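Side-chain contacts in mandelate racemase/muconate lactonizing enzyme family protein (Roseovarius sp. TM1035, PDB 3T9P), which probably catalyses a metal-dependent reaction that starts by removing the proton alpha to a substrate carboxylate, as its relatives in the enolase superfamily do: residues P306-L311 / M316-L321; Q292-A297 / R323-A328; G37-T42 / D108-D113; G199-V204 / A328-E333. One frame throughout, in Å; residues are numbered along the deposited sequence.

Interaction 1: P306-L311 / M316-L321; sequences PHAANL and MCTMHL
T318 lays its methyl against the ring of P306, with T318 CG2 3.7 Å from P306 CB and nearly as close to P306 CG, so that it meets the CB-CG edge of the pyrrolidine at a slant. With chi1 at -55°, T318 CG2 lies anti to its own backbone N and takes the proline, which leaves OG1 on the other branch for polar work. One turn further along the helix, L321 reaches the same ring, its CD2 3.8 Å from P306 CG, and the methyl of A308 stands 3.8 Å from T318 OG1. No direct hydrogen bond joins the segments. A water does so instead, donating to H307 O at 2.8 Å and to T318 OG1 at 2.7 Å, so it serves the buried H307 O and is itself held by the threonine. That hydroxyl is also bonded to V314 O inside the helix. H307 starts out away from helix 313-322, and its ND1 bonds D280 OD2; a formic acid molecule, probably from the crystallisation liquor, sits close to its side chain. The helix thus packs behind a loop whose histidine borders a likely pocket. A His-Asp pair at this point of the barrel is consistent with the catalytic dyad of mandelate racemase-like enzymes.

Interaction 2: Q292-A297 / R323-A328; sequences QVCQMA and RAIPNA. With SO4 (sulfate ion), chain C.
Torsions of N327 set up this contact: chi1 of 50° puts CG between the backbone N and the carbonyl carbon, and ND2 then points at C294 O on helix 287-299. N327 ND2 donates to C294 O at 2.9 Å. The bond is bent, 145° at the hydrogen, and the donor stands 22° out of the carbonyl plane. ND2 also bonds L302 O, so one amide nitrogen serves two main-chain oxygens, and the A297 methyl lies 3.9 Å from N327 ND2. C294 SG meets two branches of I325, with CD1 of I325 4.0 Å from SG and CG2 almost as close, while V304 touches both residues. At the far end of the loop, R323 presents an edge of its guanidinium to a sulfate, NH1 to O2 of the ion at 2.8 Å and NH2 to O1 at 2.6 Å. The sulfate sulfur lies in the guanidinium plane, and S130 O and P133 O hold R323 through NE and NH1. The ion probably comes from the crystallisation liquor. Chemically, then, the loop is tied to helix 287-299 by a neutral amide and thiol-methyl packing, whereas its arginine, already fixed by carbonyls, offers a ready two-pronged site for an anion.

Interaction 3: G37-T42 / D108-D113; sequences GFVRVT and DTALWD
D113 OD2, three residues on from the A110 methyl that packs on V39 and V41, is gripped by a salt bridge from K117 NZ and a hydrogen bond from W50 N of strand 48-52, and so ties helix 98-119 to the sheet alongside an otherwise apolar contact. Packing of A110 is the heart of that contact. Its CB lies 3.8 Å from V41 CG1 and 4.0 Å from V39 CG1, and the carbonyl of V39 brings its O within 3.9 Å of the same methyl, A110 CB. So small a side chain lets the axes of the strand and helix segments approach to 7.7 Å, at a crossing angle of -51°.

V41 uses both branches. Chi1 of 65° directs CG1 at A110, where it covers the methyl and touches A110 O at 3.7 Å, while CG2 turns to L111 and lies 3.8 Å from L111 CD2. V41 and L111 meet at about a right angle, methyl against methyl. Turned another way, D108 OD1 accepts a weak bond from W112 NE1 and a hydrogen bond from H288 N, and OD2 takes M287 N; these two amides begin helix 287-299, whose start would probably stabilise the negative charge of D108.

In the N-terminal capping domain, strand 37-43 runs between strands 25-32 and 48-52 of the antiparallel sheet. V41 also rests on I25 and L28 of strand 25-32, F81 covers L111, and helix 98-119 lies across the sheet.

Interaction 4: G199-V204 / A328-E333; sequences GIEKLV and AGKYLE
Apolar packing centres on Y331 and L203, whose side chains come from opposite directions. L203 CD2 is 3.6 Å from Y331 CE1, and L203 CG is equally close to Y331 OH. The approach is oblique to the ring, and CD1 lies near CZ as well, so the leucine wraps the phenol end. One face of the Y331 ring carries CB of the preceding K330, 3.4 Å above the ring plane and over the centre. Y331 has chi1 at 26°, well away from a staggered value, which suggests a ring held by its surroundings. Y137 meets it edge-to-face, and A165 and T305 also touch it.

These residues belong to the modified (beta/alpha)8, that is (beta/alpha)7-beta, barrel of the enolase superfamily. Strands 201-205 and 332-335 are not paired. Strands 132-139 and 165-169 lie between them in the sheet, and Y331, just ahead of strand 332-335, reaches across the inside of the barrel to E201 and L203 at the start of strand 201-205.

Charged groups gather on the more exposed side. E201 OE1 stands at the edge of the Y331 ring, near its plane and 3.8 Å from CE2, with the carboxylate turned 80° against the ring. The main partner of that oxygen is R135 NH1, in a salt bridge. The opposite charge of K330 may add a weak attraction, its NZ 4.2 Å from E201 OE2 and too far for a salt bridge.

Water carries the remaining link: it donates to K202 O at 2.8 Å and lies 3.0 Å from Y331 OH, joining the phenol to the main chain of the strand.

Interactions 1, 2 and 3 are buried, while interaction 4 is only partly so, with charges on its more exposed side. Interaction 1 lies nearest the centre of the chain and touches two others: A308 N probably bonds E333 OE1 of interaction 4, and C317 SG packs on T109 CG2 of interaction 3, joining barrel to capping domain. Interactions 1 and 2 both bear on the stretch from helix 287-299 to helix 313-322 and the loop after it; strand 332-335 meets helix 313-322 where L332 packs on T318 and M319. The chemistry follows position: interaction 3 is methyl packing between sheet and helix, interactions 1 and 4 add a water bridge, and interaction 2 has the one direct hydrogen bond across segments.

Interaction 1: P306-L311 / M316-L321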
loop_
_atom_site.group_PDB
_atom_site.type_symbol
_atom_site.label_atom_id
_atom_site.label_comp_id
_atom_site.label_asym_id
_atom_site.label_seq_id
_atom_site.Cartn_x
_atom_site.Cartn_y
_atom_site.Cartn_z
ATOM N N PRO A 306 0.545 -20.858 1.890
ATOM C CA PRO A 306 0.077 -19.506 2.354
ATOM C C PRO A 306 0.486 -19.208 3.839
ATOM O O PRO A 306 0.846 -20.177 4.638
ATOM C CB PRO A 306 -1.452 -19.630 2.324
ATOM C CG PRO A 306 -1.746 -20.878 1.385
ATOM C CD PRO A 306 -0.593 -21.820 1.685
ATOM N N HIS A 307 0.521 -17.934 4.168
ATOM C CA HIS A 307 0.914 -17.473 5.509
ATOM C C HIS A 307 -0.403 -17.316 6.264
ATOM O O HIS A 307 -1.386 -16.703 5.716
ATOM C CB HIS A 307 1.634 -16.124 5.350
ATOM C CG HIS A 307 1.730 -15.367 6.644
ATOM N ND1 HIS A 307 0.653 -14.681 7.164
ATOM C CD2 HIS A 307 2.728 -15.268 7.560
ATOM C CE1 HIS A 307 1.003 -14.114 8.308
ATOM N NE2 HIS A 307 2.251 -14.454 8.571
ATOM N N ALA A 308 -0.475 -17.822 7.520
ATOM C CA ALA A 308 -1.638 -17.675 8.371
ATOM C C ALA A 308 -1.020 -17.685 9.758
ATOM O O ALA A 308 -0.662 -18.749 10.229
ATOM C CB ALA A 308 -2.671 -18.925 8.241
ATOM N N ALA A 309 -1.043 -16.568 10.458
ATOM C CA ALA A 309 -0.190 -16.514 11.660
ATOM C C ALA A 309 -0.963 -16.391 12.958
ATOM O O ALA A 309 -0.350 -16.263 14.004
ATOM C CB ALA A 309 0.863 -15.404 11.510
ATOM N N ASN A 310 -2.302 -16.522 12.909
ATOM C CA ASN A 310 -3.098 -16.525 14.105
ATOM C C ASN A 310 -4.381 -17.292 13.905
ATOM O O ASN A 310 -4.742 -17.604 12.757
ATOM C CB ASN A 310 -3.345 -15.071 14.639
ATOM C CG ASN A 310 -4.078 -14.212 13.666
ATOM O OD1 ASN A 310 -5.218 -14.446 13.358
ATOM N ND2 ASN A 310 -3.392 -13.174 13.132
ATOM N N LEU A 311 -5.111 -17.531 15.003
ATOM C CA LEU A 311 -6.348 -18.241 14.909
ATOM C C LEU A 311 -7.574 -17.342 14.836
ATOM O O LEU A 311 -8.668 -17.722 15.334
ATOM C CB LEU A 311 -6.454 -19.386 15.943
ATOM C CG LEU A 311 -5.233 -20.366 15.905
ATOM C CD1 LEU A 311 -5.366 -21.511 16.995
ATOM C CD2 LEU A 311 -5.124 -20.991 14.509
ATOM N N MET A 316 -8.831 -20.614 8.971
ATOM C CA MET A 316 -9.934 -21.367 8.288
ATOM C C MET A 316 -10.023 -20.987 6.794
ATOM O O MET A 316 -10.145 -21.860 5.937
ATOM C CB MET A 316 -11.308 -21.098 8.991
ATOM C CG MET A 316 -12.524 -21.946 8.363
ATOM S SD MET A 316 -12.069 -23.724 8.342
ATOM C CE MET A 316 -12.225 -24.077 10.086
ATOM N N CYS A 317 -9.808 -19.709 6.456
ATOM C CA CYS A 317 -9.838 -19.364 4.970
ATOM C C CYS A 317 -8.707 -20.094 4.242
ATOM O O CYS A 317 -8.897 -20.603 3.066
ATOM C CB CYS A 317 -9.658 -17.872 4.779
ATOM S SG CYS A 317 -11.041 -16.837 5.386
ATOM N N THR A 318 -7.507 -20.083 4.885
ATOM C CA THR A 318 -6.378 -20.814 4.348
ATOM C C THR A 318 -6.669 -22.333 4.182
ATOM O O THR A 318 -6.251 -22.966 3.171
ATOM C CB THR A 318 -5.122 -20.558 5.186
ATOM O OG1 THR A 318 -4.920 -19.134 5.238
ATOM C CG2 THR A 318 -3.956 -21.134 4.522
ATOM N N MET A 319 -7.321 -22.935 5.162
ATOM C CA MET A 319 -7.643 -24.332 5.076
ATOM C C MET A 319 -8.554 -24.626 3.841
ATOM O O MET A 319 -8.315 -25.608 3.124
ATOM C CB MET A 319 -8.439 -24.713 6.351
ATOM C CG MET A 319 -7.460 -24.905 7.555
ATOM S SD MET A 319 -8.252 -24.833 9.205
ATOM C CE MET A 319 -9.450 -26.254 9.009
ATOM N N HIS A 320 -9.618 -23.819 3.650
ATOM C CA HIS A 320 -10.501 -23.984 2.501
ATOM C C HIS A 320 -9.729 -23.750 1.243
ATOM O O HIS A 320 -9.890 -24.532 0.251
ATOM C CB HIS A 320 -11.717 -23.039 2.507
ATOM C CG HIS A 320 -12.748 -23.384 3.545
ATOM N ND1 HIS A 320 -13.963 -23.976 3.219
ATOM C CD2 HIS A 320 -12.721 -23.307 4.911
ATOM C CE1 HIS A 320 -14.678 -24.138 4.339
ATOM N NE2 HIS A 320 -13.947 -23.747 5.377
ATOM N N LEU A 321 -8.849 -22.756 1.224
ATOM C CA LEU A 321 -8.060 -22.553 0.006
ATOM C C LEU A 321 -7.153 -23.775 -0.300
ATOM O O LEU A 321 -7.049 -24.186 -1.500
ATOM C CB LEU A 321 -7.160 -21.301 0.092
ATOM C CG LEU A 321 -6.158 -20.974 -1.004
ATOM C CD1 LEU A 321 -6.922 -20.091 -1.982
ATOM C CD2 LEU A 321 -4.985 -20.123 -0.519
HETATM O O HOH W 1 -3.600 -17.098 4.097
#

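Interaction 2: Q292-A297 / R323-A328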
loop_
_atom_site.group_PDB
_atom_site.type_symbol
_atom_site.label_atom_id
_atom_site.label_comp_id
_atom_site.label_asym_id
_atom_site.label_seq_id
_atom_site.Cartn_x
_atom_site.Cartn_y
_atom_site.Cartn_z
ATOM N N GLN A 292 -5.758 -15.507 -7.641
ATOM C CA GLN A 292 -5.008 -14.875 -8.718
ATOM C C GLN A 292 -3.479 -15.076 -8.513
ATOM O O GLN A 292 -2.777 -15.568 -9.453
ATOM C CB GLN A 292 -5.426 -13.394 -8.883
ATOM C CG GLN A 292 -4.658 -12.610 -9.985
ATOM C CD GLN A 292 -4.853 -13.166 -11.450
ATOM O OE1 GLN A 292 -5.964 -13.586 -11.851
ATOM N NE2 GLN A 292 -3.733 -13.202 -12.222
ATOM N N VAL A 293 -2.998 -14.887 -7.273
ATOM C CA VAL A 293 -1.630 -15.210 -6.957
ATOM C C VAL A 293 -1.319 -16.708 -7.153
ATOM O O VAL A 293 -0.254 -17.023 -7.684
ATOM C CB VAL A 293 -1.215 -14.699 -5.545
ATOM C CG1 VAL A 293 0.232 -15.189 -5.210
ATOM C CG2 VAL A 293 -1.371 -13.127 -5.503
ATOM N N CYS A 294 -2.205 -17.598 -6.741
ATOM C CA CYS A 294 -1.936 -19.031 -6.868
ATOM C C CYS A 294 -1.741 -19.414 -8.344
ATOM O O CYS A 294 -0.905 -20.284 -8.670
ATOM C CB CYS A 294 -3.123 -19.785 -6.363
ATOM S SG CYS A 294 -3.246 -19.649 -4.506
ATOM N N GLN A 295 -2.497 -18.723 -9.193
ATOM C CA GLN A 295 -2.546 -18.990 -10.644
ATOM C C GLN A 295 -1.335 -18.382 -11.315
ATOM O O GLN A 295 -0.722 -19.043 -12.119
ATOM C CB GLN A 295 -3.911 -18.541 -11.148
ATOM C CG GLN A 295 -4.030 -18.225 -12.611
ATOM C CD GLN A 295 -5.290 -17.343 -12.846
ATOM O OE1 GLN A 295 -5.301 -16.466 -13.733
ATOM N NE2 GLN A 295 -6.332 -17.542 -11.991
ATOM N N MET A 296 -0.839 -17.242 -10.849
ATOM C CA MET A 296 0.493 -16.742 -11.218
ATOM C C MET A 296 1.642 -17.688 -10.835
ATOM O O MET A 296 2.591 -17.903 -11.627
ATOM C CB MET A 296 0.782 -15.344 -10.602
ATOM C CG MET A 296 -0.144 -14.252 -11.140
ATOM S SD MET A 296 -0.119 -12.762 -10.050
ATOM C CE MET A 296 1.562 -12.156 -10.144
ATOM N N ALA A 297 1.598 -18.195 -9.606
ATOM C CA ALA A 297 2.581 -19.188 -9.157
ATOM C C ALA A 297 2.494 -20.444 -10.038
ATOM O O ALA A 297 3.522 -21.044 -10.353
ATOM C CB ALA A 297 2.343 -19.578 -7.609
ATOM N N ARG A 323 -7.595 -26.870 0.447
ATOM C CA ARG A 323 -8.472 -27.948 -0.031
ATOM C C ARG A 323 -8.908 -27.784 -1.500
ATOM O O ARG A 323 -9.600 -28.669 -2.018
ATOM C CB ARG A 323 -9.736 -28.056 0.849
ATOM C CG ARG A 323 -9.487 -28.617 2.296
ATOM C CD ARG A 323 -8.909 -30.043 2.332
ATOM N NE ARG A 323 -9.739 -30.992 1.520
ATOM C CZ ARG A 323 -9.477 -32.302 1.324
ATOM N NH1 ARG A 323 -8.459 -32.904 1.910
ATOM N NH2 ARG A 323 -10.246 -33.029 0.526
ATOM N N ALA A 324 -8.575 -26.695 -2.169
ATOM C CA ALA A 324 -9.144 -26.456 -3.458
ATOM C C ALA A 324 -8.087 -26.209 -4.526
ATOM O O ALA A 324 -8.267 -26.633 -5.685
ATOM C CB ALA A 324 -10.153 -25.228 -3.364
ATOM N N ILE A 325 -6.940 -25.622 -4.184
ATOM C CA ILE A 325 -6.029 -25.163 -5.268
ATOM C C ILE A 325 -5.240 -26.363 -5.860
ATOM O O ILE A 325 -4.925 -27.300 -5.132
ATOM C CB ILE A 325 -5.073 -24.046 -4.874
ATOM C CG1 ILE A 325 -4.110 -24.486 -3.732
ATOM C CG2 ILE A 325 -5.912 -22.728 -4.571
ATOM C CD1 ILE A 325 -2.897 -23.500 -3.578
ATOM N N PRO A 326 -4.906 -26.308 -7.189
ATOM C CA PRO A 326 -4.186 -27.497 -7.716
ATOM C C PRO A 326 -2.698 -27.523 -7.349
ATOM O O PRO A 326 -2.003 -28.574 -7.517
ATOM C CB PRO A 326 -4.386 -27.359 -9.263
ATOM C CG PRO A 326 -4.463 -25.787 -9.465
ATOM C CD PRO A 326 -5.211 -25.299 -8.233
ATOM N N ASN A 327 -2.166 -26.396 -6.849
ATOM C CA ASN A 327 -0.696 -26.324 -6.673
ATOM C C ASN A 327 -0.339 -26.005 -5.195
ATOM O O ASN A 327 0.460 -25.162 -4.993
ATOM C CB ASN A 327 0.032 -25.250 -7.602
ATOM C CG ASN A 327 -0.626 -23.832 -7.558
ATOM O OD1 ASN A 327 -1.795 -23.712 -7.259
ATOM N ND2 ASN A 327 0.169 -22.769 -7.768
ATOM N N ALA A 328 -0.991 -26.642 -4.237
ATOM C CA ALA A 328 -0.756 -26.426 -2.787
ATOM C C ALA A 328 0.606 -26.921 -2.399
ATOM O O ALA A 328 1.037 -27.941 -2.956
ATOM C CB ALA A 328 -1.789 -27.163 -2.031
HETATM S S SO4 C . -8.838 -36.402 1.202
HETATM O O1 SO4 C . -10.010 -35.614 0.832
HETATM O O2 SO4 C . -7.707 -35.548 1.608
HETATM O O3 SO4 C . -9.266 -37.258 2.333
HETATM O O4 SO4 C . -8.360 -37.196 0.056
#

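Interaction 3: G37-T42 / D108-D113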
loop_
_atom_site.group_PDB
_atom_site.type_symbol
_atom_site.label_atom_id
_atom_site.label_comp_id
_atom_site.label_asym_id
_atom_site.label_seq_id
_atom_site.Cartn_x
_atom_site.Cartn_y
_atom_site.Cartn_z
ATOM N N GLY A 37 -11.769 -7.606 13.189
ATOM C CA GLY A 37 -12.997 -6.896 12.753
ATOM C C GLY A 37 -13.736 -7.973 11.955
ATOM O O GLY A 37 -13.192 -8.434 10.927
ATOM N N PHE A 38 -14.953 -8.346 12.362
ATOM C CA PHE A 38 -15.827 -9.174 11.538
ATOM C C PHE A 38 -16.813 -8.348 10.685
ATOM O O PHE A 38 -17.216 -7.273 11.068
ATOM C CB PHE A 38 -16.609 -10.175 12.399
ATOM C CG PHE A 38 -15.724 -11.130 13.114
ATOM C CD1 PHE A 38 -15.028 -12.123 12.406
ATOM C CD2 PHE A 38 -15.535 -11.020 14.481
ATOM C CE1 PHE A 38 -14.161 -13.028 13.098
ATOM C CE2 PHE A 38 -14.716 -11.922 15.191
ATOM C CZ PHE A 38 -14.004 -12.904 14.496
ATOM N N VAL A 39 -17.182 -8.904 9.539
ATOM C CA VAL A 39 -18.055 -8.244 8.613
ATOM C C VAL A 39 -19.270 -9.177 8.406
ATOM O O VAL A 39 -19.116 -10.402 8.154
ATOM C CB VAL A 39 -17.352 -7.999 7.218
ATOM C CG1 VAL A 39 -18.424 -7.450 6.148
ATOM C CG2 VAL A 39 -16.151 -6.942 7.373
ATOM N N ARG A 40 -20.448 -8.601 8.503
ATOM C CA ARG A 40 -21.688 -9.249 8.135
ATOM C C ARG A 40 -22.303 -8.555 6.911
ATOM O O ARG A 40 -22.540 -7.392 6.908
ATOM C CB ARG A 40 -22.703 -9.361 9.292
ATOM C CG ARG A 40 -23.971 -10.044 8.875
ATOM C CD ARG A 40 -24.962 -10.364 9.990
ATOM N NE ARG A 40 -25.434 -9.185 10.664
ATOM C CZ ARG A 40 -25.902 -9.159 11.888
ATOM N NH1 ARG A 40 -26.034 -10.274 12.571
ATOM N NH2 ARG A 40 -26.230 -8.033 12.423
ATOM N N VAL A 41 -22.562 -9.339 5.905
ATOM C CA VAL A 41 -23.179 -8.917 4.666
ATOM C C VAL A 41 -24.618 -9.444 4.625
ATOM O O VAL A 41 -24.875 -10.546 4.995
ATOM C CB VAL A 41 -22.441 -9.395 3.407
ATOM C CG1 VAL A 41 -22.481 -10.861 3.281
ATOM C CG2 VAL A 41 -22.957 -8.733 2.142
ATOM N N THR A 42 -25.527 -8.583 4.209
ATOM C CA THR A 42 -26.921 -8.921 3.935
ATOM C C THR A 42 -27.346 -8.567 2.509
ATOM O O THR A 42 -27.126 -7.480 2.081
ATOM C CB THR A 42 -27.862 -8.227 4.928
ATOM O OG1 THR A 42 -27.441 -8.460 6.247
ATOM C CG2 THR A 42 -29.283 -8.723 4.769
ATOM N N ASP A 108 -14.858 -9.635 0.639
ATOM C CA ASP A 108 -14.730 -10.902 -0.078
ATOM C C ASP A 108 -15.118 -12.099 0.798
ATOM O O ASP A 108 -15.930 -12.981 0.355
ATOM C CB ASP A 108 -13.245 -11.033 -0.556
ATOM C CG ASP A 108 -12.925 -12.403 -1.115
ATOM O OD1 ASP A 108 -12.799 -12.543 -2.368
ATOM O OD2 ASP A 108 -12.766 -13.340 -0.280
ATOM N N THR A 109 -14.565 -12.170 2.000
ATOM C CA THR A 109 -14.825 -13.367 2.863
ATOM C C THR A 109 -16.284 -13.474 3.325
ATOM O O THR A 109 -16.797 -14.548 3.450
ATOM C CB THR A 109 -13.885 -13.421 4.115
ATOM O OG1 THR A 109 -13.888 -12.140 4.741
ATOM C CG2 THR A 109 -12.417 -13.725 3.691
ATOM N N ALA A 110 -16.962 -12.347 3.553
ATOM C CA ALA A 110 -18.357 -12.400 3.971
ATOM C C ALA A 110 -19.175 -12.923 2.789
ATOM O O ALA A 110 -20.124 -13.653 2.959
ATOM C CB ALA A 110 -18.832 -10.942 4.331
ATOM N N LEU A 111 -18.829 -12.481 1.570
ATOM C CA LEU A 111 -19.610 -12.925 0.407
ATOM C C LEU A 111 -19.413 -14.420 0.091
ATOM O O LEU A 111 -20.355 -15.089 -0.371
ATOM C CB LEU A 111 -19.292 -12.052 -0.807
ATOM C CG LEU A 111 -19.783 -10.599 -0.734
ATOM C CD1 LEU A 111 -19.158 -9.816 -1.900
ATOM C CD2 LEU A 111 -21.334 -10.500 -0.786
ATOM N N TRP A 112 -18.195 -14.955 0.240
ATOM C CA TRP A 112 -18.046 -16.432 0.070
ATOM C C TRP A 112 -18.908 -17.171 1.102
ATOM O O TRP A 112 -19.481 -18.194 0.790
ATOM C CB TRP A 112 -16.543 -16.858 0.182
ATOM C CG TRP A 112 -15.748 -16.394 -1.035
ATOM C CD1 TRP A 112 -14.776 -15.384 -1.101
ATOM C CD2 TRP A 112 -15.850 -16.948 -2.327
ATOM N NE1 TRP A 112 -14.265 -15.310 -2.367
ATOM C CE2 TRP A 112 -14.942 -16.228 -3.163
ATOM C CE3 TRP A 112 -16.638 -17.998 -2.883
ATOM C CZ2 TRP A 112 -14.805 -16.521 -4.533
ATOM C CZ3 TRP A 112 -16.541 -18.254 -4.276
ATOM C CH2 TRP A 112 -15.623 -17.518 -5.078
ATOM N N ASP A 113 -18.897 -16.723 2.341
ATOM C CA ASP A 113 -19.660 -17.407 3.406
ATOM C C ASP A 113 -21.157 -17.300 3.084
ATOM O O ASP A 113 -21.886 -18.253 3.240
ATOM C CB ASP A 113 -19.415 -16.716 4.770
ATOM C CG ASP A 113 -20.037 -17.542 5.985
ATOM O OD1 ASP A 113 -19.670 -18.760 6.124
ATOM O OD2 ASP A 113 -20.892 -16.922 6.762
#

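Interaction 4: G199-V204 / A328-E333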
loop_
_atom_site.group_PDB
_atom_site.type_symbol
_atom_site.label_atom_id
_atom_site.label_comp_id
_atom_site.label_asym_id
_atom_site.label_seq_id
_atom_site.Cartn_x
_atom_site.Cartn_y
_atom_site.Cartn_z
ATOM N N GLY A 199 12.386 -37.820 10.609
ATOM C CA GLY A 199 11.007 -37.993 10.182
ATOM C C GLY A 199 10.222 -36.710 10.384
ATOM O O GLY A 199 8.996 -36.769 10.287
ATOM N N ILE A 200 10.893 -35.570 10.660
ATOM C CA ILE A 200 10.098 -34.312 10.932
ATOM C C ILE A 200 10.546 -33.268 9.923
ATOM O O ILE A 200 11.720 -33.098 9.811
ATOM C CB ILE A 200 10.375 -33.816 12.358
ATOM C CG1 ILE A 200 9.921 -34.907 13.347
ATOM C CG2 ILE A 200 9.587 -32.514 12.715
ATOM C CD1 ILE A 200 8.371 -35.188 13.629
ATOM N N GLU A 201 9.632 -32.583 9.190
ATOM C CA GLU A 201 10.028 -31.510 8.275
ATOM C C GLU A 201 10.226 -30.252 9.168
ATOM O O GLU A 201 9.484 -30.080 10.163
ATOM C CB GLU A 201 8.932 -31.287 7.210
ATOM C CG GLU A 201 9.181 -32.363 6.084
ATOM C CD GLU A 201 8.022 -32.612 5.173
ATOM O OE1 GLU A 201 6.875 -32.531 5.628
ATOM O OE2 GLU A 201 8.252 -32.923 3.992
ATOM N N LYS A 202 11.175 -29.414 8.759
ATOM C CA LYS A 202 11.574 -28.229 9.553
ATOM C C LYS A 202 11.610 -27.009 8.683
ATOM O O LYS A 202 12.071 -27.069 7.549
ATOM C CB LYS A 202 12.943 -28.536 10.180
ATOM C CG LYS A 202 12.746 -29.751 11.223
ATOM C CD LYS A 202 14.174 -30.201 11.589
ATOM C CE LYS A 202 14.337 -31.679 11.736
ATOM N NZ LYS A 202 15.298 -32.014 10.593
ATOM N N LEU A 203 11.144 -25.889 9.249
ATOM C CA LEU A 203 11.023 -24.668 8.492
ATOM C C LEU A 203 11.573 -23.616 9.439
ATOM O O LEU A 203 11.430 -23.715 10.673
ATOM C CB LEU A 203 9.524 -24.340 8.259
ATOM C CG LEU A 203 8.673 -25.281 7.418
ATOM C CD1 LEU A 203 8.184 -26.521 8.199
ATOM C CD2 LEU A 203 7.426 -24.571 6.824
ATOM N N VAL A 204 12.177 -22.587 8.910
ATOM C CA VAL A 204 12.473 -21.370 9.686
ATOM C C VAL A 204 12.158 -20.092 8.910
ATOM O O VAL A 204 12.060 -20.146 7.727
ATOM C CB VAL A 204 13.864 -21.298 10.298
ATOM C CG1 VAL A 204 14.164 -22.484 11.138
ATOM C CG2 VAL A 204 14.838 -21.044 9.283
ATOM N N ALA A 328 -0.991 -26.642 -4.237
ATOM C CA ALA A 328 -0.756 -26.426 -2.787
ATOM C C ALA A 328 0.606 -26.921 -2.399
ATOM O O ALA A 328 1.037 -27.941 -2.956
ATOM C CB ALA A 328 -1.789 -27.163 -2.031
ATOM N N GLY A 329 1.374 -26.182 -1.570
ATOM C CA GLY A 329 2.530 -26.816 -0.986
ATOM C C GLY A 329 2.181 -27.865 0.085
ATOM O O GLY A 329 1.131 -28.512 0.080
ATOM N N LYS A 330 3.050 -28.027 1.051
ATOM C CA LYS A 330 3.059 -29.218 1.927
ATOM C C LYS A 330 2.117 -29.186 3.101
ATOM O O LYS A 330 1.829 -30.190 3.727
ATOM C CB LYS A 330 4.525 -29.523 2.392
ATOM C CG LYS A 330 5.408 -29.961 1.243
ATOM C CD LYS A 330 6.879 -29.873 1.683
ATOM C CE LYS A 330 7.705 -29.746 0.479
ATOM N NZ LYS A 330 9.015 -30.285 0.755
ATOM N N TYR A 331 1.685 -28.004 3.491
ATOM C CA TYR A 331 1.095 -27.880 4.783
ATOM C C TYR A 331 0.513 -26.492 5.043
ATOM O O TYR A 331 0.991 -25.477 4.534
ATOM C CB TYR A 331 2.133 -28.187 5.891
ATOM C CG TYR A 331 3.610 -27.961 5.594
ATOM C CD1 TYR A 331 4.064 -26.798 5.010
ATOM C CD2 TYR A 331 4.589 -28.993 5.909
ATOM C CE1 TYR A 331 5.418 -26.606 4.678
ATOM C CE2 TYR A 331 5.984 -28.812 5.605
ATOM C CZ TYR A 331 6.376 -27.651 5.001
ATOM O OH TYR A 331 7.700 -27.471 4.678
ATOM N N LEU A 332 -0.423 -26.473 5.966
ATOM C CA LEU A 332 -1.044 -25.274 6.481
ATOM C C LEU A 332 -0.186 -24.675 7.604
ATOM O O LEU A 332 0.118 -25.369 8.556
ATOM C CB LEU A 332 -2.423 -25.660 7.048
ATOM C CG LEU A 332 -3.218 -24.717 7.988
ATOM C CD1 LEU A 332 -3.840 -23.615 7.189
ATOM C CD2 LEU A 332 -4.258 -25.472 8.924
ATOM N N GLU A 333 0.131 -23.386 7.549
ATOM C CA GLU A 333 0.706 -22.713 8.757
ATOM C C GLU A 333 -0.289 -22.689 9.918
ATOM O O GLU A 333 -1.411 -22.156 9.770
ATOM C CB GLU A 333 1.100 -21.297 8.400
ATOM C CG GLU A 333 1.791 -20.665 9.692
ATOM C CD GLU A 333 2.536 -19.419 9.424
ATOM O OE1 GLU A 333 2.274 -18.748 8.379
ATOM O OE2 GLU A 333 3.337 -19.036 10.327
HETATM O O HOH W 2 10.492 -28.273 5.515
#